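Long-range contacts in hydrolase, isochorismatase family (Pseudomonas putida KT2440, PDB 4H17), which probably acts as a hydrolase of the isochorismatase family, with its true substrate not established: residues H123-H134 with Y149-T160; T7-P18 with V182-V190. All coordinates share one frame; numbering follows the deposited sequence.

Contact 1: residues H123-H134 with Y149-T160. With SO4 (sulfate ion), chain C; EDO (1,2-ethanediol), chain H.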
loop_
_atom_site.group_PDB
_atom_site.type_symbol
_atom_site.label_atom_id
_atom_site.label_comp_id
_atom_site.label_asym_id
_atom_site.label_seq_id
_atom_site.Cartn_x
_atom_site.Cartn_y
_atom_site.Cartn_z
ATOM N N HIS A 123 -0.684 3.392 23.174
ATOM C CA HIS A 123 0.623 3.632 22.498
ATOM C C HIS A 123 0.492 4.045 21.058
ATOM O O HIS A 123 -0.140 3.358 20.257
ATOM C CB HIS A 123 1.517 2.391 22.602
ATOM C CG HIS A 123 1.709 1.941 24.002
ATOM N ND1 HIS A 123 2.405 2.689 24.926
ATOM C CD2 HIS A 123 1.289 0.832 24.647
ATOM C CE1 HIS A 123 2.391 2.065 26.088
ATOM N NE2 HIS A 123 1.717 0.936 25.946
ATOM N N LEU A 124 1.114 5.172 20.722
ATOM C CA LEU A 124 1.203 5.607 19.334
ATOM C C LEU A 124 2.218 4.792 18.535
ATOM O O LEU A 124 2.056 4.692 17.327
ATOM C CB LEU A 124 1.544 7.099 19.256
ATOM C CG LEU A 124 0.388 8.039 19.631
ATOM C CD1 LEU A 124 0.861 9.493 19.582
ATOM C CD2 LEU A 124 -0.821 7.858 18.717
ATOM N N ASP A 125 3.206 4.186 19.212
ATOM C CA ASP A 125 4.223 3.342 18.572
ATOM C C ASP A 125 3.827 1.864 18.443
ATOM O O ASP A 125 3.592 1.142 19.411
ATOM C CB ASP A 125 5.582 3.393 19.292
ATOM C CG ASP A 125 6.326 4.723 19.116
ATOM O OD1 ASP A 125 6.726 5.037 17.980
ATOM O OD2 ASP A 125 6.660 5.391 20.101
ATOM N N LEU A 126 3.812 1.430 17.194
ATOM C CA LEU A 126 3.465 0.072 16.814
ATOM C C LEU A 126 4.649 -0.598 16.162
ATOM O O LEU A 126 5.263 -0.058 15.261
ATOM C CB LEU A 126 2.293 0.051 15.831
ATOM C CG LEU A 126 1.045 0.883 16.149
ATOM C CD1 LEU A 126 0.047 0.774 15.007
ATOM C CD2 LEU A 126 0.442 0.527 17.499
ATOM N N ILE A 127 4.962 -1.797 16.638
ATOM C CA ILE A 127 5.933 -2.667 16.009
ATOM C C ILE A 127 5.105 -3.716 15.256
ATOM O O ILE A 127 4.253 -4.397 15.864
ATOM C CB ILE A 127 6.900 -3.309 17.022
ATOM C CG1 ILE A 127 7.722 -2.206 17.711
ATOM C CG2 ILE A 127 7.802 -4.318 16.326
ATOM C CD1 ILE A 127 8.403 -2.629 18.981
ATOM N N VAL A 128 5.346 -3.793 13.950
ATOM C CA VAL A 128 4.593 -4.621 13.038
ATOM C C VAL A 128 5.418 -5.674 12.326
ATOM O O VAL A 128 6.505 -5.393 11.816
ATOM C CB VAL A 128 3.895 -3.739 11.984
ATOM C CG1 VAL A 128 3.040 -4.559 11.049
ATOM C CG2 VAL A 128 3.051 -2.639 12.595
ATOM N N CYS A 129 4.902 -6.900 12.305
ATOM C CA CYS A 129 5.556 -7.952 11.572
ATOM C C CYS A 129 4.470 -8.841 10.963
ATOM O O CYS A 129 3.293 -8.646 11.268
ATOM C CB CYS A 129 6.484 -8.737 12.500
ATOM S SG CYS A 129 5.652 -9.566 13.873
ATOM N N GLY A 130 4.902 -9.788 10.140
ATOM C CA GLY A 130 4.016 -10.809 9.557
ATOM C C GLY A 130 3.909 -10.772 8.048
ATOM O O GLY A 130 4.842 -10.363 7.339
ATOM N N PHE A 131 2.757 -11.187 7.547
ATOM C CA PHE A 131 2.593 -11.699 6.218
ATOM C C PHE A 131 1.288 -11.293 5.592
ATOM O O PHE A 131 0.269 -11.148 6.304
ATOM C CB PHE A 131 2.635 -13.248 6.259
ATOM C CG PHE A 131 3.739 -13.747 7.113
ATOM C CD1 PHE A 131 5.056 -13.658 6.678
ATOM C CD2 PHE A 131 3.470 -14.321 8.317
ATOM C CE1 PHE A 131 6.093 -14.030 7.510
ATOM C CE2 PHE A 131 4.504 -14.756 9.155
ATOM C CZ PHE A 131 5.830 -14.636 8.734
HETATM N N MSE A 132 1.244 -11.119 4.250
HETATM C CA MSE A 132 2.423 -10.950 3.336
HETATM C C MSE A 132 2.841 -9.502 3.343
HETATM O O MSE A 132 2.009 -8.598 3.548
HETATM C CB MSE A 132 2.021 -11.339 1.911
HETATM C CG MSE A 132 1.572 -12.784 1.833
HETATM SE SE MSE A 132 1.173 -13.432 0.038
HETATM C CE MSE A 132 -0.251 -12.148 -0.460
ATOM N N SER A 133 4.121 -9.255 3.153
ATOM C CA SER A 133 4.650 -7.907 3.315
ATOM C C SER A 133 3.942 -6.925 2.386
ATOM O O SER A 133 3.676 -5.791 2.800
ATOM C CB SER A 133 6.169 -7.861 3.102
ATOM O OG SER A 133 6.546 -8.347 1.868
ATOM N N HIS A 134 3.662 -7.319 1.149
ATOM C CA HIS A 134 3.136 -6.384 0.122
ATOM C C HIS A 134 1.619 -6.175 0.219
ATOM O O HIS A 134 1.069 -5.301 -0.446
ATOM C CB HIS A 134 3.494 -6.818 -1.300
ATOM C CG HIS A 134 2.831 -8.080 -1.715
ATOM N ND1 HIS A 134 3.221 -9.309 -1.241
ATOM C CD2 HIS A 134 1.755 -8.310 -2.502
ATOM C CE1 HIS A 134 2.420 -10.242 -1.711
ATOM N NE2 HIS A 134 1.550 -9.668 -2.515
ATOM N N TYR A 149 -0.737 6.688 14.021
ATOM C CA TYR A 149 0.267 5.847 14.600
ATOM C C TYR A 149 1.625 5.942 13.948
ATOM O O TYR A 149 1.749 6.272 12.765
ATOM C CB TYR A 149 -0.175 4.372 14.591
ATOM C CG TYR A 149 -1.413 4.206 15.442
ATOM C CD1 TYR A 149 -1.335 4.111 16.811
ATOM C CD2 TYR A 149 -2.667 4.144 14.852
ATOM C CE1 TYR A 149 -2.468 3.993 17.614
ATOM C CE2 TYR A 149 -3.801 4.017 15.632
ATOM C CZ TYR A 149 -3.713 3.957 16.998
ATOM O OH TYR A 149 -4.871 3.832 17.746
ATOM N N ARG A 150 2.650 5.686 14.752
ATOM C CA ARG A 150 4.015 5.616 14.301
ATOM C C ARG A 150 4.368 4.149 14.203
ATOM O O ARG A 150 4.401 3.456 15.218
ATOM C CB ARG A 150 4.931 6.261 15.317
ATOM C CG ARG A 150 4.852 7.770 15.372
ATOM C CD ARG A 150 5.951 8.309 16.299
ATOM N NE ARG A 150 5.768 7.932 17.703
ATOM C CZ ARG A 150 5.013 8.600 18.580
ATOM N NH1 ARG A 150 4.367 9.705 18.220
ATOM N NH2 ARG A 150 4.922 8.174 19.834
ATOM N N CYS A 151 4.656 3.681 12.999
ATOM C CA CYS A 151 4.888 2.249 12.756
ATOM C C CYS A 151 6.371 1.991 12.593
ATOM O O CYS A 151 7.064 2.736 11.916
ATOM C CB CYS A 151 4.160 1.806 11.501
ATOM S SG CYS A 151 2.376 1.689 11.742
ATOM N N THR A 152 6.821 0.887 13.188
ATOM C CA THR A 152 8.148 0.351 12.950
ATOM C C THR A 152 7.932 -1.064 12.419
ATOM O O THR A 152 7.380 -1.924 13.130
ATOM C CB THR A 152 9.006 0.316 14.215
ATOM O OG1 THR A 152 9.221 1.665 14.654
ATOM C CG2 THR A 152 10.320 -0.351 13.930
ATOM N N LEU A 153 8.322 -1.272 11.169
ATOM C CA LEU A 153 8.065 -2.529 10.479
ATOM C C LEU A 153 9.306 -3.368 10.529
ATOM O O LEU A 153 10.385 -2.921 10.133
ATOM C CB LEU A 153 7.679 -2.227 9.029
ATOM C CG LEU A 153 7.431 -3.379 8.075
ATOM C CD1 LEU A 153 6.401 -4.376 8.531
ATOM C CD2 LEU A 153 7.040 -2.796 6.734
ATOM N N VAL A 154 9.175 -4.610 10.965
ATOM C CA VAL A 154 10.365 -5.435 11.218
ATOM C C VAL A 154 10.644 -6.248 9.965
ATOM O O VAL A 154 9.968 -7.235 9.686
ATOM C CB VAL A 154 10.197 -6.358 12.424
ATOM C CG1 VAL A 154 11.494 -7.081 12.739
ATOM C CG2 VAL A 154 9.704 -5.559 13.607
ATOM N N GLU A 155 11.632 -5.800 9.186
ATOM C CA GLU A 155 11.757 -6.261 7.798
ATOM C C GLU A 155 12.154 -7.735 7.685
ATOM O O GLU A 155 11.815 -8.411 6.716
ATOM C CB GLU A 155 12.775 -5.408 7.031
ATOM C CG GLU A 155 14.141 -5.392 7.678
ATOM C CD GLU A 155 15.027 -4.311 7.106
ATOM O OE1 GLU A 155 14.943 -4.078 5.873
ATOM O OE2 GLU A 155 15.793 -3.705 7.894
ATOM N N ASP A 156 12.859 -8.232 8.689
ATOM C CA ASP A 156 13.304 -9.637 8.713
ATOM C C ASP A 156 12.399 -10.556 9.548
ATOM O O ASP A 156 12.668 -11.734 9.731
ATOM C CB ASP A 156 14.798 -9.744 9.087
ATOM C CG ASP A 156 15.113 -9.188 10.460
ATOM O OD1 ASP A 156 14.207 -8.741 11.183
ATOM O OD2 ASP A 156 16.315 -9.197 10.816
ATOM N N ALA A 157 11.249 -10.007 9.918
ATOM C CA ALA A 157 10.168 -10.741 10.598
ATOM C C ALA A 157 8.900 -10.651 9.739
ATOM O O ALA A 157 7.762 -10.691 10.248
ATOM C CB ALA A 157 9.926 -10.177 11.962
ATOM N N SER A 158 9.111 -10.512 8.446
ATOM C CA SER A 158 8.025 -10.380 7.465
ATOM C C SER A 158 8.512 -11.045 6.188
ATOM O O SER A 158 9.737 -11.195 5.964
ATOM C CB SER A 158 7.659 -8.907 7.289
ATOM O OG SER A 158 6.643 -8.717 6.271
ATOM N N ALA A 159 7.589 -11.461 5.329
ATOM C CA ALA A 159 7.938 -12.138 4.119
ATOM C C ALA A 159 6.872 -12.020 3.082
ATOM O O ALA A 159 5.722 -11.659 3.368
ATOM C CB ALA A 159 8.231 -13.613 4.391
ATOM N N THR A 160 7.243 -12.391 1.878
ATOM C CA THR A 160 6.324 -12.464 0.776
ATOM C C THR A 160 6.699 -13.640 -0.151
ATOM O O THR A 160 7.438 -14.579 0.249
ATOM C CB THR A 160 6.239 -11.107 0.070
ATOM O OG1 THR A 160 5.227 -11.152 -0.943
ATOM C CG2 THR A 160 7.548 -10.731 -0.533
HETATM S S SO4 C . -2.232 -11.394 2.707
HETATM O O1 SO4 C . -3.152 -11.303 3.862
HETATM O O2 SO4 C . -1.127 -10.480 2.848
HETATM O O3 SO4 C . -2.997 -10.985 1.505
HETATM O O4 SO4 C . -1.795 -12.776 2.440
HETATM C C1 EDO H . 12.321 -12.539 1.108
HETATM O O1 EDO H . 12.647 -13.940 1.053
HETATM C C2 EDO H . 11.123 -12.392 2.042
HETATM O O2 EDO H . 9.963 -13.072 1.556
HETATM O O HOH W 1 7.173 3.170 15.639
#
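L124 and D125 both meet R150 where parallel strands 125-131 and 150-159 begin to pair as the two strands of a beta-alpha-beta unit in the Rossmann-like sheet; helix 133-146 makes the crossover. CB of L124 lies over one face of the R150 guanidinium. The carboxylate of D125 grips the same group, OD1 taking NE at 3.1 Å from above its own plane and OD2 taking NH2 through a weaker bond, with the two planes 65° apart. OD1 also accepts from a water that reaches T152 OG1, whose protein partner is A19. A leucine at D125 would probably leave R150 without its counter-charge across the strands and deprive this water of an acceptor. L126 N donates to R150 O (2.9 Å), and L126 CD1 packs against Y149 CB at 3.6 Å. I127 CG2 meets V154 CG2 at 3.5 Å, and V128 N donates to T152 O (2.9 Å). As strand 150-159 comes out of its corner at 155-157, G130 N donates to A157 O; S158 OG, held anti to S158 N (chi1 177°), reaches G130 O as a donor at 2.7 Å. A cis peptide precedes M132, and M132 N donates to O2 of a sulfate (2.8 Å), probably from the crystallisation liquor. S133 N bonds A159 O, and H134, bound through NE2 to D185 of the second subunit, approaches T160 OG1 with ND1 in a weak, bent bond of 2.7 Å.

Contact 2: residues T7-P18 with V182-V190. With SO4 (sulfate ion), chain F.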
loop_
_atom_site.group_PDB
_atom_site.type_symbol
_atom_site.label_atom_id
_atom_site.label_comp_id
_atom_site.label_asym_id
_atom_site.label_seq_id
_atom_site.Cartn_x
_atom_site.Cartn_y
_atom_site.Cartn_z
ATOM N N THR A 7 14.071 10.473 1.745
ATOM C CA THR A 7 12.767 9.883 2.033
ATOM C C THR A 7 11.796 11.040 2.116
ATOM O O THR A 7 12.208 12.158 2.437
ATOM C CB THR A 7 12.731 9.114 3.368
ATOM O OG1 THR A 7 13.115 10.002 4.432
ATOM C CG2 THR A 7 13.664 7.901 3.363
HETATM N N MSE A 8 10.538 10.782 1.813
HETATM C CA MSE A 8 9.472 11.773 2.047
HETATM C C MSE A 8 9.517 12.218 3.496
HETATM O O MSE A 8 9.330 13.380 3.805
HETATM C CB MSE A 8 8.116 11.198 1.652
HETATM C CG MSE A 8 7.024 12.263 1.633
HETATM SE SE MSE A 8 7.429 13.670 0.278
HETATM C CE MSE A 8 8.215 12.325 -0.881
ATOM N N PHE A 9 9.747 11.297 4.426
ATOM C CA PHE A 9 9.895 11.661 5.828
ATOM C C PHE A 9 10.932 12.773 6.045
ATOM O O PHE A 9 10.642 13.780 6.684
ATOM C CB PHE A 9 10.311 10.444 6.654
ATOM C CG PHE A 9 9.190 9.460 6.974
ATOM C CD1 PHE A 9 8.082 9.819 7.729
ATOM C CD2 PHE A 9 9.292 8.133 6.590
ATOM C CE1 PHE A 9 7.086 8.908 8.018
ATOM C CE2 PHE A 9 8.330 7.194 6.921
ATOM C CZ PHE A 9 7.198 7.590 7.645
ATOM N N ARG A 10 12.133 12.590 5.520
ATOM C CA ARG A 10 13.192 13.554 5.766
ATOM C C ARG A 10 12.960 14.843 5.001
ATOM O O ARG A 10 13.240 15.930 5.509
ATOM C CB ARG A 10 14.569 12.944 5.445
ATOM C CG ARG A 10 14.895 11.739 6.334
ATOM C CD ARG A 10 15.722 11.971 7.570
ATOM N NE ARG A 10 17.169 12.006 7.348
ATOM C CZ ARG A 10 18.069 11.581 8.245
ATOM N NH1 ARG A 10 17.684 11.039 9.396
ATOM N NH2 ARG A 10 19.371 11.669 7.984
ATOM N N LEU A 11 12.400 14.731 3.805
ATOM C CA LEU A 11 12.086 15.906 2.987
ATOM C C LEU A 11 11.113 16.844 3.669
ATOM O O LEU A 11 11.273 18.062 3.534
ATOM C CB LEU A 11 11.547 15.490 1.615
ATOM C CG LEU A 11 11.325 16.573 0.566
ATOM C CD1 LEU A 11 12.657 17.188 0.203
ATOM C CD2 LEU A 11 10.662 15.963 -0.662
ATOM N N THR A 12 10.131 16.292 4.379
ATOM C CA THR A 12 9.056 17.063 5.035
ATOM C C THR A 12 9.308 17.354 6.527
ATOM O O THR A 12 8.527 18.078 7.188
ATOM C CB THR A 12 7.686 16.364 4.879
ATOM O OG1 THR A 12 7.687 15.089 5.550
ATOM C CG2 THR A 12 7.358 16.189 3.416
ATOM N N GLY A 13 10.387 16.772 7.045
ATOM C CA GLY A 13 10.771 16.883 8.434
ATOM C C GLY A 13 9.869 16.108 9.375
ATOM O O GLY A 13 9.769 16.454 10.563
ATOM N N ARG A 14 9.259 15.037 8.859
ATOM C CA ARG A 14 8.283 14.238 9.606
ATOM C C ARG A 14 8.864 12.887 10.044
ATOM O O ARG A 14 8.152 12.032 10.588
ATOM C CB ARG A 14 7.026 14.036 8.774
ATOM C CG ARG A 14 6.227 15.329 8.557
ATOM C CD ARG A 14 4.826 15.078 8.018
ATOM N NE ARG A 14 4.092 16.342 7.815
ATOM C CZ ARG A 14 3.970 16.988 6.649
ATOM N NH1 ARG A 14 4.505 16.512 5.520
ATOM N NH2 ARG A 14 3.289 18.145 6.605
ATOM N N ASP A 15 10.154 12.692 9.806
ATOM C CA ASP A 15 10.824 11.483 10.300
ATOM C C ASP A 15 10.699 11.381 11.825
ATOM O O ASP A 15 10.900 12.364 12.529
ATOM C CB ASP A 15 12.293 11.400 9.813
ATOM C CG ASP A 15 13.075 12.698 9.967
ATOM O OD1 ASP A 15 12.609 13.761 9.499
ATOM O OD2 ASP A 15 14.197 12.648 10.518
ATOM N N TYR A 16 10.332 10.196 12.316
ATOM C CA TYR A 16 10.256 9.913 13.743
ATOM C C TYR A 16 11.269 8.806 14.041
ATOM O O TYR A 16 11.687 8.107 13.142
ATOM C CB TYR A 16 8.835 9.492 14.193
ATOM C CG TYR A 16 8.086 8.471 13.321
ATOM C CD1 TYR A 16 8.292 7.089 13.464
ATOM C CD2 TYR A 16 7.109 8.878 12.403
ATOM C CE1 TYR A 16 7.582 6.172 12.708
ATOM C CE2 TYR A 16 6.398 7.947 11.647
ATOM C CZ TYR A 16 6.634 6.592 11.797
ATOM O OH TYR A 16 5.912 5.643 11.055
ATOM N N PRO A 17 11.692 8.676 15.306
ATOM C CA PRO A 17 12.565 7.564 15.666
ATOM C C PRO A 17 11.895 6.186 15.603
ATOM O O PRO A 17 10.680 6.087 15.752
ATOM C CB PRO A 17 12.945 7.848 17.119
ATOM C CG PRO A 17 12.490 9.228 17.404
ATOM C CD PRO A 17 11.377 9.533 16.457
ATOM N N PRO A 18 12.693 5.128 15.417
ATOM C CA PRO A 18 12.100 3.803 15.537
ATOM C C PRO A 18 11.552 3.540 16.920
ATOM O O PRO A 18 11.997 4.120 17.918
ATOM C CB PRO A 18 13.234 2.848 15.198
ATOM C CG PRO A 18 14.490 3.667 15.287
ATOM C CD PRO A 18 14.081 5.056 14.934
ATOM N N VAL A 182 9.685 1.307 -0.066
ATOM C CA VAL A 182 8.408 2.054 -0.158
ATOM C C VAL A 182 7.888 2.431 1.243
ATOM O O VAL A 182 7.545 3.581 1.514
ATOM C CB VAL A 182 7.372 1.225 -0.960
ATOM C CG1 VAL A 182 5.934 1.670 -0.714
ATOM C CG2 VAL A 182 7.735 1.225 -2.440
HETATM N N MSE A 183 7.864 1.450 2.145
HETATM C CA MSE A 183 7.511 1.694 3.545
HETATM C C MSE A 183 8.415 2.727 4.191
HETATM O O MSE A 183 7.930 3.656 4.808
HETATM C CB MSE A 183 7.583 0.358 4.315
HETATM C CG MSE A 183 6.502 -0.627 3.833
HETATM SE SE MSE A 183 4.758 -0.148 4.492
HETATM C CE MSE A 183 4.000 0.499 2.848
ATOM N N ALA A 184 9.737 2.579 4.036
ATOM C CA ALA A 184 10.699 3.487 4.646
ATOM C C ALA A 184 10.569 4.911 4.092
ATOM O O ALA A 184 10.934 5.884 4.763
ATOM C CB ALA A 184 12.113 2.976 4.435
ATOM N N ASP A 185 10.088 5.047 2.879
ATOM C CA ASP A 185 9.960 6.378 2.274
ATOM C C ASP A 185 8.929 7.238 3.012
ATOM O O ASP A 185 9.134 8.449 3.154
ATOM C CB ASP A 185 9.572 6.226 0.794
ATOM C CG ASP A 185 9.549 7.540 0.046
ATOM O OD1 ASP A 185 10.465 8.345 0.294
ATOM O OD2 ASP A 185 8.662 7.668 -0.853
ATOM N N ASN A 186 7.802 6.651 3.407
ATOM C CA ASN A 186 6.650 7.449 3.819
ATOM C C ASN A 186 5.612 6.760 4.751
ATOM O O ASN A 186 4.546 7.340 5.011
ATOM C CB ASN A 186 5.925 7.898 2.548
ATOM C CG ASN A 186 5.139 9.184 2.725
ATOM O OD1 ASN A 186 5.498 10.040 3.518
ATOM N ND2 ASN A 186 4.079 9.322 1.944
ATOM N N PHE A 187 5.886 5.531 5.196
ATOM C CA PHE A 187 4.869 4.808 5.957
ATOM C C PHE A 187 5.353 4.178 7.257
ATOM O O PHE A 187 4.536 3.962 8.159
ATOM C CB PHE A 187 4.194 3.802 5.069
ATOM C CG PHE A 187 3.515 4.427 3.882
ATOM C CD1 PHE A 187 2.291 5.027 4.039
ATOM C CD2 PHE A 187 4.140 4.470 2.653
ATOM C CE1 PHE A 187 1.674 5.641 2.965
ATOM C CE2 PHE A 187 3.521 5.073 1.563
ATOM C CZ PHE A 187 2.284 5.658 1.743
ATOM N N ALA A 188 6.646 3.908 7.399
ATOM C CA ALA A 188 7.142 3.286 8.638
ATOM C C ALA A 188 8.617 3.467 8.781
ATOM O O ALA A 188 9.304 3.695 7.796
ATOM C CB ALA A 188 6.850 1.791 8.629
ATOM N N CYS A 189 9.110 3.394 10.012
ATOM C CA CYS A 189 10.526 3.046 10.244
ATOM C C CYS A 189 10.664 1.604 9.888
ATOM O O CYS A 189 9.799 0.791 10.236
ATOM C CB CYS A 189 10.904 3.279 11.698
ATOM S SG CYS A 189 11.080 5.032 12.089
ATOM N N VAL A 190 11.736 1.252 9.195
ATOM C CA VAL A 190 11.991 -0.150 8.876
ATOM C C VAL A 190 13.253 -0.527 9.607
ATOM O O VAL A 190 14.279 0.175 9.499
ATOM C CB VAL A 190 12.097 -0.356 7.353
ATOM C CG1 VAL A 190 12.441 -1.786 6.994
ATOM C CG2 VAL A 190 10.786 0.064 6.654
HETATM S S SO4 F . 4.392 19.373 3.239
HETATM O O1 SO4 F . 4.041 20.276 4.357
HETATM O O2 SO4 F . 3.737 19.880 1.977
HETATM O O3 SO4 F . 5.850 19.244 3.047
HETATM O O4 SO4 F . 3.828 18.034 3.551
HETATM O O HOH W 2 6.370 12.212 5.441
HETATM O O HOH W 3 3.339 6.256 10.259
#
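The carboxylate of D185, near the end of helix 172-186, reaches back to the start of another helix: OD1 takes M8 N at 2.9 Å, met from 47° above the carboxylate plane. One residue on, F9 N donates to D185 O at 3.2 Å, so a single residue receives two N-H groups from the first turn of helix 8-12. Chi1 of D185 (-174°) carries its carboxylate away from its own N and presents OD1 here; the same oxygen forms a salt bridge with R161 of the second subunit. The F9 ring lies against the chain as it leaves the helix, CA of N186 over one face, 4.0 Å from the centroid, and A184 O at its edge. M8 CG packs alongside N186 OD1 at 3.3 Å. SG of C189 sits obliquely beside the Y16 ring, 3.7 Å from CD1, while Y16 OH is hydrogen-bonded to C151 N of strand 150-159. T7 OG1 caps the short helix by accepting from R10 N, and G13 closes it. The arrangement is an N-terminal arm, a helical turn with an N-cap and a Schellman motif, docked where helix 172-186 passes into strand 189-191, outermost of the sheet within this chain.

Contact 1 is core and contact 2 peripheral: their centres lie about 4 Å and about 17 Å from the centre of the chain, and 18 of 22 touching residues are buried in the first against 6 of 13 in the second. Both reach one parallel sheet, because strand 150-159 has strand 125-131 on one flank and strand 189-191 on the other; C189 N lies 2.9 Å from C151 O, a probable hydrogen bond. Repeated backbone bonds knit contact 1, whereas contact 2 depends on two N-H bonds, two aromatic rings, F9 and Y16, and the C189 sulfur. Both contacts also reach the second subunit.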